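Local coordinates for imelysin-like protein (Psychrobacter arcticus, PDB 3PF0) that is of unknown function but belongs to the imelysin-like family and may be a metalloendopeptidase, at residues 270-273 and 274-278. Sequence-based numbering, arbitrary orientation.
Sequences AIIN and AKLAT
Lys275 lies one turn on from Ile271 in helix 268-283; its side chain starts beside the O of Ile271, brushes that residue's CG2, and then leads away. CB of Lys275 is 3.6 Å from O of Ile272. Lys275 CG sits beside the backbone N (chi1 -67°), and this brings it to 3.5 Å from O of Ile271. That oxygen also accepts the backbone N-H of Lys275. CD carries the nearly extended chain onward, and Lys275 CE passes 4.5 Å from CG2 of Ile271, a loose apolar touch. The chain bends at its last torsion, and NZ forms a salt bridge with Glu113. Leu237 and Met241 of helix 225-250 and Ala110 of helix 92-112 pack along the lysine.

Leu276 CD1 lies 4.4 Å from Ile272 CG2, a similarly loose apolar contact. Both residues are buried, and Leu276 meets helix 298-316 through Leu308 and Thr311. Thr278 OG1 (2.9 Å) and Thr278 N (3.2 Å) both bond to Ala274 O, from opposite faces of its carbonyl plane. Ser111 also bonds to OG1.

Successive i to i+4 backbone bonds, such as Leu276 N to Ile272 O at 2.9 Å, mark a regular alpha-helix, packed among other helices of this all-helical imelysin-like fold.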
# COMPACT_ATOMS: atom_id res chain seq x y z
N ALA A 270 8.68 3.56 -7.56
CA ALA A 270 7.52 4.40 -7.24
C ALA A 270 6.65 3.79 -6.13
O ALA A 270 6.12 4.54 -5.31
CB ALA A 270 6.68 4.64 -8.49
N ILE A 271 6.51 2.45 -6.09
CA ILE A 271 5.72 1.75 -5.07
C ILE A 271 6.45 1.81 -3.71
O ILE A 271 5.82 2.17 -2.72
CB ILE A 271 5.35 0.29 -5.49
CG1 ILE A 271 4.68 0.25 -6.89
CG2 ILE A 271 4.47 -0.39 -4.43
CD1 ILE A 271 3.40 1.20 -7.08
N ILE A 272 7.76 1.51 -3.68
CA ILE A 272 8.57 1.53 -2.44
C ILE A 272 8.62 2.97 -1.87
O ILE A 272 8.49 3.14 -0.66
CB ILE A 272 9.98 0.91 -2.66
CG1 ILE A 272 9.88 -0.56 -3.18
CG2 ILE A 272 10.86 1.00 -1.41
CD1 ILE A 272 9.02 -1.58 -2.34
N ASN A 273 8.77 3.98 -2.74
CA ASN A 273 8.81 5.40 -2.40
C ASN A 273 7.49 5.86 -1.75
O ASN A 273 7.52 6.53 -0.72
CB ASN A 273 9.10 6.22 -3.65
CG ASN A 273 9.46 7.66 -3.41
OD1 ASN A 273 10.45 7.99 -2.75
ND2 ASN A 273 8.68 8.55 -4.00
N ALA A 274 6.34 5.46 -2.32
CA ALA A 274 5.02 5.81 -1.78
C ALA A 274 4.85 5.25 -0.37
O ALA A 274 4.39 5.96 0.52
CB ALA A 274 3.92 5.29 -2.70
N LYS A 275 5.31 3.99 -0.14
CA LYS A 275 5.24 3.35 1.17
C LYS A 275 6.17 4.04 2.16
O LYS A 275 5.74 4.31 3.29
CB LYS A 275 5.57 1.85 1.07
CG LYS A 275 4.52 1.07 0.30
CD LYS A 275 4.71 -0.43 0.41
CE LYS A 275 3.48 -1.12 -0.10
NZ LYS A 275 3.18 -2.35 0.67
N LEU A 276 7.41 4.39 1.74
CA LEU A 276 8.38 5.08 2.60
C LEU A 276 7.88 6.46 3.02
O LEU A 276 7.98 6.81 4.20
CB LEU A 276 9.76 5.21 1.92
CG LEU A 276 10.74 4.05 2.06
CD1 LEU A 276 11.99 4.32 1.23
CD2 LEU A 276 11.12 3.79 3.52
N ALA A 277 7.33 7.23 2.07
CA ALA A 277 6.80 8.58 2.32
C ALA A 277 5.61 8.56 3.30
O ALA A 277 5.46 9.49 4.10
CB ALA A 277 6.38 9.22 1.00
N THR A 278 4.78 7.50 3.26
CA THR A 278 3.62 7.33 4.14
C THR A 278 4.12 7.02 5.56
O THR A 278 3.64 7.61 6.52
CB THR A 278 2.68 6.28 3.56
OG1 THR A 278 2.23 6.77 2.30
CG2 THR A 278 1.48 5.99 4.45